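Local coordinates for omega-class glutathione S-transferase (Bombyx mori, PDB 3WD6), which binds glutathione and, like other omega-class transferases, probably carries out glutathione-dependent transferase and dehydroascorbate-reducing reactions, at residues F12-L23 with V57-W68; T167-P175 with Y211-S219. All coordinates share one frame; numbering follows the deposited sequence.

Interaction 1 (F12-L23 with V57-W68). With GSH (glutathione), chain J.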
loop_
_atom_site.group_PDB
_atom_site.type_symbol
_atom_site.label_atom_id
_atom_site.label_comp_id
_atom_site.label_asym_id
_atom_site.label_seq_id
_atom_site.Cartn_x
_atom_site.Cartn_y
_atom_site.Cartn_z
ATOM N N PHE A 12 -7.448 -11.669 -6.457
ATOM C CA PHE A 12 -7.327 -10.278 -6.022
ATOM C C PHE A 12 -8.361 -9.379 -6.676
ATOM O O PHE A 12 -8.511 -8.220 -6.293
ATOM C CB PHE A 12 -5.928 -9.753 -6.364
ATOM C CG PHE A 12 -4.827 -10.416 -5.583
ATOM C CD1 PHE A 12 -4.910 -10.527 -4.196
ATOM C CD2 PHE A 12 -3.707 -10.945 -6.237
ATOM C CE1 PHE A 12 -3.874 -11.139 -3.464
ATOM C CE2 PHE A 12 -2.670 -11.567 -5.514
ATOM C CZ PHE A 12 -2.749 -11.659 -4.129
ATOM N N ASN A 13 -9.070 -9.910 -7.665
ATOM C CA ASN A 13 -9.880 -9.074 -8.550
ATOM C C ASN A 13 -11.353 -9.475 -8.662
ATOM O O ASN A 13 -11.952 -9.357 -9.726
ATOM C CB ASN A 13 -9.244 -9.035 -9.949
ATOM C CG ASN A 13 -7.817 -8.516 -9.927
ATOM O OD1 ASN A 13 -7.544 -7.420 -9.430
ATOM N ND2 ASN A 13 -6.903 -9.297 -10.475
ATOM N N THR A 14 -11.926 -9.947 -7.561
ATOM C CA THR A 14 -13.371 -10.146 -7.481
ATOM C C THR A 14 -14.047 -8.774 -7.569
ATOM O O THR A 14 -13.429 -7.767 -7.240
ATOM C CB THR A 14 -13.776 -10.879 -6.167
ATOM O OG1 THR A 14 -13.336 -10.124 -5.028
ATOM C CG2 THR A 14 -13.138 -12.274 -6.106
ATOM N N LYS A 15 -15.303 -8.731 -8.018
ATOM C CA LYS A 15 -16.002 -7.453 -8.226
ATOM C C LYS A 15 -15.998 -6.584 -6.962
ATOM O O LYS A 15 -16.106 -7.101 -5.846
ATOM C CB LYS A 15 -17.436 -7.684 -8.716
ATOM C CG LYS A 15 -18.240 -6.396 -8.951
ATOM C CD LYS A 15 -19.488 -6.356 -8.046
ATOM C CE LYS A 15 -20.785 -6.061 -8.822
ATOM N NZ LYS A 15 -21.297 -4.675 -8.565
ATOM N N HIS A 16 -15.823 -5.275 -7.134
ATOM C CA HIS A 16 -15.957 -4.348 -6.023
ATOM C C HIS A 16 -17.440 -4.184 -5.698
ATOM O O HIS A 16 -18.244 -3.882 -6.575
ATOM C CB HIS A 16 -15.337 -2.995 -6.367
ATOM C CG HIS A 16 -13.844 -3.020 -6.445
ATOM N ND1 HIS A 16 -13.160 -3.771 -7.377
ATOM C CD2 HIS A 16 -12.901 -2.385 -5.706
ATOM C CE1 HIS A 16 -11.860 -3.594 -7.211
ATOM N NE2 HIS A 16 -11.676 -2.758 -6.205
ATOM N N LEU A 17 -17.800 -4.379 -4.436
ATOM C CA LEU A 17 -19.204 -4.412 -4.048
ATOM C C LEU A 17 -19.708 -2.998 -3.786
ATOM O O LEU A 17 -18.977 -2.162 -3.242
ATOM C CB LEU A 17 -19.400 -5.306 -2.816
ATOM C CG LEU A 17 -18.865 -6.731 -2.982
ATOM C CD1 LEU A 17 -19.207 -7.581 -1.768
ATOM C CD2 LEU A 17 -19.392 -7.382 -4.266
ATOM N N ARG A 18 -20.945 -2.727 -4.200
ATOM C CA ARG A 18 -21.548 -1.400 -4.053
ATOM C C ARG A 18 -22.798 -1.489 -3.188
ATOM O O ARG A 18 -23.274 -2.582 -2.888
ATOM C CB ARG A 18 -21.923 -0.835 -5.421
ATOM C CG ARG A 18 -20.847 -1.020 -6.493
ATOM C CD ARG A 18 -21.417 -0.872 -7.913
ATOM N NE ARG A 18 -22.182 0.370 -8.078
ATOM C CZ ARG A 18 -22.302 1.028 -9.231
ATOM N NH1 ARG A 18 -21.695 0.564 -10.326
ATOM N NH2 ARG A 18 -23.016 2.156 -9.290
ATOM N N LYS A 19 -23.323 -0.335 -2.790
ATOM C CA LYS A 19 -24.632 -0.272 -2.136
ATOM C C LYS A 19 -25.653 -1.151 -2.883
ATOM O O LYS A 19 -25.840 -1.003 -4.112
ATOM C CB LYS A 19 -25.125 1.179 -2.053
ATOM C CG LYS A 19 -26.543 1.328 -1.535
ATOM C CD LYS A 19 -26.691 2.542 -0.621
ATOM C CE LYS A 19 -27.967 2.428 0.207
ATOM N NZ LYS A 19 -28.116 1.073 0.842
ATOM N N GLY A 20 -26.284 -2.074 -2.147
ATOM C CA GLY A 20 -27.223 -3.016 -2.740
ATOM C C GLY A 20 -26.618 -4.396 -2.937
ATOM O O GLY A 20 -27.329 -5.394 -3.129
ATOM N N ASP A 21 -25.294 -4.461 -2.906
ATOM C CA ASP A 21 -24.611 -5.736 -2.967
ATOM C C ASP A 21 -24.771 -6.466 -1.640
ATOM O O ASP A 21 -24.768 -5.843 -0.576
ATOM C CB ASP A 21 -23.137 -5.529 -3.305
ATOM C CG ASP A 21 -22.909 -5.283 -4.793
ATOM O OD1 ASP A 21 -23.630 -5.897 -5.621
ATOM O OD2 ASP A 21 -22.007 -4.488 -5.135
ATOM N N PRO A 22 -24.931 -7.793 -1.699
ATOM C CA PRO A 22 -25.031 -8.584 -0.469
ATOM C C PRO A 22 -23.651 -8.766 0.199
ATOM O O PRO A 22 -22.620 -8.836 -0.493
ATOM C CB PRO A 22 -25.553 -9.951 -0.961
ATOM C CG PRO A 22 -25.796 -9.806 -2.459
ATOM C CD PRO A 22 -24.987 -8.632 -2.911
ATOM N N LEU A 23 -23.650 -8.837 1.528
ATOM C CA LEU A 23 -22.461 -9.128 2.326
ATOM C C LEU A 23 -22.187 -10.637 2.353
ATOM O O LEU A 23 -22.961 -11.391 2.940
ATOM C CB LEU A 23 -22.701 -8.644 3.762
ATOM C CG LEU A 23 -21.685 -8.943 4.865
ATOM C CD1 LEU A 23 -20.287 -8.615 4.375
ATOM C CD2 LEU A 23 -22.001 -8.171 6.168
ATOM N N VAL A 57 -10.276 -11.929 -0.226
ATOM C CA VAL A 57 -10.418 -10.500 -0.451
ATOM C C VAL A 57 -11.863 -10.182 -0.796
ATOM O O VAL A 57 -12.443 -10.825 -1.655
ATOM C CB VAL A 57 -9.523 -10.025 -1.632
ATOM C CG1 VAL A 57 -9.752 -8.542 -1.940
ATOM C CG2 VAL A 57 -8.042 -10.311 -1.355
ATOM N N VAL A 58 -12.441 -9.192 -0.122
ATOM C CA VAL A 58 -13.706 -8.607 -0.556
ATOM C C VAL A 58 -13.454 -7.167 -1.003
ATOM O O VAL A 58 -13.047 -6.328 -0.198
ATOM C CB VAL A 58 -14.795 -8.639 0.554
ATOM C CG1 VAL A 58 -16.021 -7.807 0.115
ATOM C CG2 VAL A 58 -15.209 -10.073 0.850
ATOM N N ASN A 59 -13.666 -6.884 -2.286
ATOM C CA ASN A 59 -13.391 -5.544 -2.815
ATOM C C ASN A 59 -14.560 -4.580 -2.669
ATOM O O ASN A 59 -15.717 -4.965 -2.832
ATOM C CB ASN A 59 -12.911 -5.631 -4.256
ATOM C CG ASN A 59 -11.495 -6.144 -4.344
ATOM O OD1 ASN A 59 -10.652 -5.821 -3.485
ATOM N ND2 ASN A 59 -11.217 -6.958 -5.362
ATOM N N ILE A 60 -14.260 -3.330 -2.347
ATOM C CA ILE A 60 -15.309 -2.364 -2.027
ATOM C C ILE A 60 -15.271 -1.159 -2.944
ATOM O O ILE A 60 -14.244 -0.482 -3.032
ATOM C CB ILE A 60 -15.162 -1.815 -0.595
ATOM C CG1 ILE A 60 -15.230 -2.947 0.449
ATOM C CG2 ILE A 60 -16.182 -0.744 -0.352
ATOM C CD1 ILE A 60 -16.555 -3.693 0.512
ATOM N N ASP A 61 -16.396 -0.897 -3.609
ATOM C CA ASP A 61 -16.611 0.330 -4.378
ATOM C C ASP A 61 -16.688 1.509 -3.400
ATOM O O ASP A 61 -17.597 1.575 -2.571
ATOM C CB ASP A 61 -17.909 0.197 -5.179
ATOM C CG ASP A 61 -18.107 1.322 -6.169
ATOM O OD1 ASP A 61 -18.033 2.494 -5.750
ATOM O OD2 ASP A 61 -18.342 1.036 -7.366
ATOM N N LEU A 62 -15.729 2.428 -3.480
ATOM C CA LEU A 62 -15.615 3.504 -2.493
ATOM C C LEU A 62 -16.388 4.758 -2.878
ATOM O O LEU A 62 -16.367 5.757 -2.158
ATOM C CB LEU A 62 -14.150 3.888 -2.304
ATOM C CG LEU A 62 -13.246 2.842 -1.682
ATOM C CD1 LEU A 62 -11.853 3.424 -1.542
ATOM C CD2 LEU A 62 -13.794 2.396 -0.320
ATOM N N ILE A 63 -17.028 4.716 -4.034
ATOM C CA ILE A 63 -17.809 5.835 -4.521
ATOM C C ILE A 63 -19.236 5.577 -4.088
ATOM O O ILE A 63 -19.934 6.477 -3.610
ATOM C CB ILE A 63 -17.737 5.932 -6.064
ATOM C CG1 ILE A 63 -16.339 6.393 -6.504
ATOM C CG2 ILE A 63 -18.823 6.874 -6.601
ATOM C CD1 ILE A 63 -15.979 7.769 -6.016
ATOM N N ASP A 64 -19.638 4.318 -4.239
ATOM C CA ASP A 64 -20.978 3.859 -3.925
ATOM C C ASP A 64 -20.863 2.709 -2.912
ATOM O O ASP A 64 -21.068 1.524 -3.255
ATOM C CB ASP A 64 -21.665 3.395 -5.217
ATOM C CG ASP A 64 -23.142 3.125 -5.033
ATOM O OD1 ASP A 64 -23.745 3.697 -4.088
ATOM O OD2 ASP A 64 -23.700 2.335 -5.835
ATOM N N LYS A 65 -20.524 3.071 -1.669
ATOM C CA LYS A 65 -20.182 2.095 -0.631
ATOM C C LYS A 65 -21.344 1.193 -0.272
ATOM O O LYS A 65 -22.496 1.648 -0.204
ATOM C CB LYS A 65 -19.684 2.789 0.640
ATOM C CG LYS A 65 -18.301 3.399 0.513
ATOM C CD LYS A 65 -17.879 4.097 1.808
ATOM C CE LYS A 65 -16.698 5.029 1.540
ATOM N NZ LYS A 65 -16.321 5.844 2.724
ATOM N N PRO A 66 -21.047 -0.098 -0.037
ATOM C CA PRO A 66 -22.060 -1.002 0.516
ATOM C C PRO A 66 -22.575 -0.470 1.854
ATOM O O PRO A 66 -21.831 0.085 2.686
ATOM C CB PRO A 66 -21.293 -2.315 0.719
ATOM C CG PRO A 66 -20.206 -2.271 -0.305
ATOM C CD PRO A 66 -19.795 -0.803 -0.361
ATOM N N GLU A 67 -23.876 -0.636 2.038
ATOM C CA GLU A 67 -24.559 -0.202 3.236
ATOM C C GLU A 67 -23.918 -0.783 4.518
ATOM O O GLU A 67 -23.813 -0.083 5.544
ATOM C CB GLU A 67 -26.039 -0.594 3.105
ATOM C CG GLU A 67 -26.285 -2.064 2.630
ATOM C CD GLU A 67 -26.263 -2.273 1.096
ATOM O OE1 GLU A 67 -26.298 -1.273 0.332
ATOM O OE2 GLU A 67 -26.232 -3.459 0.659
ATOM N N TRP A 68 -23.459 -2.040 4.442
ATOM C CA TRP A 68 -22.937 -2.775 5.615
ATOM C C TRP A 68 -21.445 -2.567 5.938
ATOM O O TRP A 68 -20.889 -3.264 6.794
ATOM C CB TRP A 68 -23.205 -4.274 5.448
ATOM C CG TRP A 68 -22.882 -4.730 4.078
ATOM C CD1 TRP A 68 -23.765 -4.977 3.074
ATOM C CD2 TRP A 68 -21.572 -4.949 3.531
ATOM N NE1 TRP A 68 -23.094 -5.359 1.935
ATOM C CE2 TRP A 68 -21.745 -5.348 2.186
ATOM C CE3 TRP A 68 -20.271 -4.853 4.047
ATOM C CZ2 TRP A 68 -20.664 -5.665 1.346
ATOM C CZ3 TRP A 68 -19.195 -5.161 3.211
ATOM C CH2 TRP A 68 -19.403 -5.560 1.873
HETATM N N1 GSH J . -5.377 5.768 7.884
HETATM C CA1 GSH J . -6.089 4.755 7.095
HETATM C C1 GSH J . -5.286 3.467 6.947
HETATM O O11 GSH J . -5.865 2.331 6.790
HETATM O O12 GSH J . -4.008 3.528 7.015
HETATM C CB1 GSH J . -6.439 5.359 5.742
HETATM C CG1 GSH J . -6.942 4.448 4.669
HETATM C CD1 GSH J . -7.629 5.127 3.512
HETATM O OE1 GSH J . -7.503 6.329 3.298
HETATM N N2 GSH J . -8.455 4.364 2.627
HETATM C CA2 GSH J . -9.116 5.088 1.536
HETATM C C2 GSH J . -10.606 5.053 1.797
HETATM O O2 GSH J . -11.113 4.007 2.185
HETATM C CB2 GSH J . -8.833 4.415 0.240
HETATM S SG2 GSH J . -7.273 4.680 -0.521
HETATM N N3 GSH J . -11.411 6.235 1.576
HETATM C CA3 GSH J . -12.853 6.195 1.824
HETATM C C3 GSH J . -13.675 7.125 1.024
HETATM O O31 GSH J . -13.664 7.043 -0.234
HETATM O O32 GSH J . -14.386 7.982 1.604
HETATM O O HOH W 1 -15.130 -8.688 -3.907
HETATM O O HOH W 2 -18.003 -1.658 -9.002
#

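Interaction 2 (T167-P175 with Y211-S219)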
loop_
_atom_site.group_PDB
_atom_site.type_symbol
_atom_site.label_atom_id
_atom_site.label_comp_id
_atom_site.label_asym_id
_atom_site.label_seq_id
_atom_site.Cartn_x
_atom_site.Cartn_y
_atom_site.Cartn_z
ATOM N N THR A 167 22.070 -3.003 3.582
ATOM C CA THR A 167 21.461 -4.249 3.118
ATOM C C THR A 167 20.654 -4.056 1.831
ATOM O O THR A 167 20.507 -2.927 1.336
ATOM C CB THR A 167 20.656 -4.981 4.230
ATOM O OG1 THR A 167 19.653 -4.115 4.764
ATOM C CG2 THR A 167 21.591 -5.413 5.376
ATOM N N VAL A 168 20.152 -5.156 1.280
ATOM C CA VAL A 168 19.374 -5.082 0.052
ATOM C C VAL A 168 18.102 -4.297 0.328
ATOM O O VAL A 168 17.695 -3.434 -0.473
ATOM C CB VAL A 168 19.021 -6.495 -0.476
ATOM C CG1 VAL A 168 18.100 -6.421 -1.713
ATOM C CG2 VAL A 168 20.307 -7.281 -0.780
ATOM N N PHE A 169 17.482 -4.601 1.466
ATOM C CA PHE A 169 16.215 -3.990 1.847
ATOM C C PHE A 169 16.347 -3.286 3.191
ATOM O O PHE A 169 17.271 -3.564 3.967
ATOM C CB PHE A 169 15.112 -5.053 1.937
ATOM C CG PHE A 169 14.849 -5.769 0.637
ATOM C CD1 PHE A 169 14.297 -5.089 -0.440
ATOM C CD2 PHE A 169 15.149 -7.130 0.493
ATOM C CE1 PHE A 169 14.052 -5.743 -1.651
ATOM C CE2 PHE A 169 14.899 -7.797 -0.721
ATOM C CZ PHE A 169 14.347 -7.098 -1.796
ATOM N N LEU A 170 15.419 -2.382 3.472
ATOM C CA LEU A 170 15.447 -1.686 4.745
ATOM C C LEU A 170 15.511 -2.679 5.912
ATOM O O LEU A 170 16.249 -2.477 6.882
ATOM C CB LEU A 170 14.230 -0.784 4.871
ATOM C CG LEU A 170 14.242 0.435 3.943
ATOM C CD1 LEU A 170 12.834 1.117 3.887
ATOM C CD2 LEU A 170 15.347 1.431 4.338
ATOM N N ASP A 171 14.761 -3.767 5.823
ATOM C CA ASP A 171 14.710 -4.697 6.948
ATOM C C ASP A 171 15.710 -5.861 6.888
ATOM O O ASP A 171 15.736 -6.692 7.802
ATOM C CB ASP A 171 13.274 -5.189 7.185
ATOM C CG ASP A 171 12.420 -4.141 7.887
ATOM O OD1 ASP A 171 12.838 -3.687 8.977
ATOM O OD2 ASP A 171 11.361 -3.735 7.342
ATOM N N GLY A 172 16.557 -5.890 5.860
ATOM C CA GLY A 172 17.615 -6.890 5.780
ATOM C C GLY A 172 17.782 -7.437 4.373
ATOM O O GLY A 172 17.762 -6.657 3.407
ATOM N N SER A 173 17.932 -8.759 4.235
ATOM C CA SER A 173 17.998 -9.345 2.889
ATOM C C SER A 173 16.609 -9.680 2.360
ATOM O O SER A 173 16.426 -9.746 1.144
ATOM C CB SER A 173 18.959 -10.546 2.781
ATOM O OG SER A 173 20.093 -10.247 1.947
ATOM N N GLU A 174 15.639 -9.847 3.264
ATOM C CA GLU A 174 14.210 -9.910 2.915
ATOM C C GLU A 174 13.503 -8.581 3.270
ATOM O O GLU A 174 13.770 -7.985 4.341
ATOM C CB GLU A 174 13.522 -10.972 3.769
ATOM C CG GLU A 174 13.425 -12.337 3.214
ATOM C CD GLU A 174 12.898 -13.281 4.255
ATOM O OE1 GLU A 174 12.952 -12.915 5.455
ATOM O OE2 GLU A 174 12.412 -14.376 3.889
ATOM N N PRO A 175 12.534 -8.155 2.435
ATOM C CA PRO A 175 11.776 -6.951 2.824
ATOM C C PRO A 175 10.989 -7.199 4.114
ATOM O O PRO A 175 10.498 -8.309 4.348
ATOM C CB PRO A 175 10.774 -6.753 1.669
ATOM C CG PRO A 175 11.136 -7.774 0.604
ATOM C CD PRO A 175 11.904 -8.871 1.310
ATOM N N TYR A 211 16.868 -0.307 -5.367
ATOM C CA TYR A 211 16.021 -0.905 -4.342
ATOM C C TYR A 211 14.606 -1.136 -4.890
ATOM O O TYR A 211 14.013 -2.180 -4.665
ATOM C CB TYR A 211 16.027 0.010 -3.111
ATOM C CG TYR A 211 14.915 -0.184 -2.107
ATOM C CD1 TYR A 211 14.972 -1.209 -1.158
ATOM C CD2 TYR A 211 13.830 0.690 -2.071
ATOM C CE1 TYR A 211 13.963 -1.373 -0.212
ATOM C CE2 TYR A 211 12.805 0.528 -1.126
ATOM C CZ TYR A 211 12.885 -0.501 -0.202
ATOM O OH TYR A 211 11.881 -0.656 0.723
ATOM N N ILE A 212 14.075 -0.175 -5.636
ATOM C CA ILE A 212 12.756 -0.354 -6.213
ATOM C C ILE A 212 12.730 -1.557 -7.163
ATOM O O ILE A 212 11.809 -2.393 -7.076
ATOM C CB ILE A 212 12.218 0.938 -6.853
ATOM C CG1 ILE A 212 11.876 1.926 -5.733
ATOM C CG2 ILE A 212 10.974 0.661 -7.717
ATOM C CD1 ILE A 212 11.808 3.375 -6.179
ATOM N N ASP A 213 13.729 -1.668 -8.044
ATOM C CA ASP A 213 13.846 -2.858 -8.909
ATOM C C ASP A 213 13.848 -4.163 -8.133
ATOM O O ASP A 213 13.208 -5.132 -8.553
ATOM C CB ASP A 213 15.123 -2.805 -9.757
ATOM C CG ASP A 213 15.067 -1.740 -10.821
ATOM O OD1 ASP A 213 13.937 -1.340 -11.222
ATOM O OD2 ASP A 213 16.152 -1.296 -11.255
ATOM N N ASN A 214 14.605 -4.212 -7.032
ATOM C CA ASN A 214 14.643 -5.426 -6.220
ATOM C C ASN A 214 13.280 -5.702 -5.579
ATOM O O ASN A 214 12.833 -6.842 -5.514
ATOM C CB ASN A 214 15.754 -5.356 -5.167
ATOM C CG ASN A 214 17.148 -5.390 -5.794
ATOM O OD1 ASN A 214 17.390 -6.136 -6.743
ATOM N ND2 ASN A 214 18.067 -4.589 -5.265
ATOM N N MET A 215 12.595 -4.655 -5.137
ATOM C CA MET A 215 11.299 -4.867 -4.497
ATOM C C MET A 215 10.282 -5.532 -5.451
ATOM O O MET A 215 9.533 -6.451 -5.063
ATOM C CB MET A 215 10.771 -3.567 -3.894
ATOM C CG MET A 215 11.398 -3.218 -2.513
ATOM S SD MET A 215 10.873 -4.280 -1.124
ATOM C CE MET A 215 9.156 -3.726 -0.948
ATOM N N LEU A 216 10.287 -5.082 -6.701
ATOM C CA LEU A 216 9.426 -5.617 -7.753
ATOM C C LEU A 216 9.573 -7.121 -7.878
ATOM O O LEU A 216 8.656 -7.805 -8.323
ATOM C CB LEU A 216 9.780 -4.978 -9.094
ATOM C CG LEU A 216 9.346 -3.517 -9.200
ATOM C CD1 LEU A 216 9.923 -2.872 -10.457
ATOM C CD2 LEU A 216 7.814 -3.411 -9.171
ATOM N N LYS A 217 10.729 -7.642 -7.482
ATOM C CA LYS A 217 10.978 -9.075 -7.616
ATOM C C LYS A 217 10.612 -9.864 -6.359
ATOM O O LYS A 217 10.663 -11.094 -6.366
ATOM C CB LYS A 217 12.439 -9.346 -7.998
ATOM C CG LYS A 217 12.769 -9.101 -9.454
ATOM C CD LYS A 217 14.290 -9.154 -9.614
ATOM C CE LYS A 217 14.780 -8.341 -10.821
ATOM N NZ LYS A 217 14.694 -9.183 -12.025
ATOM N N ASP A 218 10.269 -9.171 -5.277
ATOM C CA ASP A 218 9.815 -9.883 -4.080
ATOM C C ASP A 218 8.422 -10.485 -4.324
ATOM O O ASP A 218 7.501 -9.785 -4.799
ATOM C CB ASP A 218 9.783 -8.965 -2.852
ATOM C CG ASP A 218 9.361 -9.709 -1.601
ATOM O OD1 ASP A 218 10.189 -10.485 -1.051
ATOM O OD2 ASP A 218 8.184 -9.563 -1.196
ATOM N N SER A 219 8.239 -11.768 -4.014
ATOM C CA SER A 219 6.972 -12.424 -4.409
ATOM C C SER A 219 5.723 -11.833 -3.755
ATOM O O SER A 219 4.620 -11.990 -4.299
ATOM C CB SER A 219 7.013 -13.936 -4.203
ATOM O OG SER A 219 7.321 -14.262 -2.863
HETATM O O HOH W 3 18.617 -2.799 -2.912
#

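Interaction 1 (F12-L23 with V57-W68)
Asn-59 lays its CB over the centre of the His-16 ring, 3.5 Å from CB to the ring centroid, with amide and imidazole planes 17° apart. Its CG lies beside the backbone N (chi1 -74°), which turns ND2 toward the 12-23 chain. There Asn-59 ND2 donates to Thr-14 O at 3.0 Å and to Phe-12 O, both acceptors in the amide plane, while OD1 takes a bond from Asn-34. Leu-17 pairs in parallel with the strand, its N donating to Asn-59 O (2.7 Å) and its O accepting from Asp-61 N. At the far end Leu-23 CB sits over one face of the Trp-68 indole, Pro-66 CB over the other, and Trp-68 NE1 donates to Asp-21 O at 3.1 Å. Replacing the Trp-68 indole by an alanine side chain is likely to leave Asp-21 O without this donor and open a gap between Leu-23 and Pro-66. Glu-67 OE1 grips both Gly-20 N and Lys-19 NZ, the latter as a salt bridge. From the same loop Lys-65 NZ bonds to Ala-76 O and, weakly, to a glutathione carboxylate oxygen. The short, weakly bonded strand 16-17 edges the thioredoxin-like sheet, with 56-60 between it and 31-34, and Phe-12 rests on helix 39-51.

Interaction 2 (T167-P175 with Y211-S219)
The loop joining helices 145-165 and 177-189 of the all-helical C-terminal domain lies here against the last turns of helix 206-216, with the Phe-169 ring at the centre of the contact. The phenyl ring is held between Val-168 CG1 on one face and Pro-175 CG on the opposite one, both over its centre and both from its own loop. Its CD1-CE1 side is turned to the helix. Met-215 SD comes to 3.5 Å from Phe-169 CE1, an oblique Met-aromatic contact with the sulfur 51° off the ring normal, and the bend at chi2 (-71°) brings that sulfur back toward the loop, where it also meets Pro-175 CB at 3.7 Å. Tyr-211 CE1 lies in the phenyl plane, 3.7 Å from Phe-169 CD1, and Asn-214 CB packs near CE1 and CZ.

A type I turn from Phe-169 to Gly-172 shapes the loop. Phe-169 O accepts from Gly-172 N and also from Thr-167 OG1, the hydroxyl lying in the carbonyl plane at 2.6 Å. Tyr-211 has CG anti to its backbone N (chi1 162°), carrying the phenol past Val-168 O, which lies at the ring edge, to Leu-170, whose CD1 is 3.8 Å from Tyr-211 OH. That hydroxyl is bonded to Asp-179 of helix 177-189, a residue that also accepts from Leu-170 N. The two segments share no direct polar bond; one water bridges them, donating to Val-168 O and accepting from Asn-214 ND2 at 3.0 Å. Beyond the helix, Asp-218 sets OD1 3.3 Å from Pro-175 CG, while its OD2 N-caps helix 219-222 at Ala-220 N and bonds to Tyr-180 OH.

Interaction 1 belongs to the thioredoxin-like N-terminal domain and interaction 2 to the helical C-terminal domain; their centres are about 33 Å apart, on opposite sides of the chain's centre, and they share no helix or strand. The first is partly buried at a sheet edge, so it mixes strand pairing and aromatic packing with a salt bridge between exposed side chains, and it includes part of the glutathione pocket. The second is smaller and mostly buried: 364 Å² against 1002 Å². It fits a loop to a helix by apolar and sulfur-aromatic packing plus one water bridge, away from the annotated sites, with its buried tyrosine hydroxyl satisfied by Asp-179 of helix 177-189, into which the loop leads.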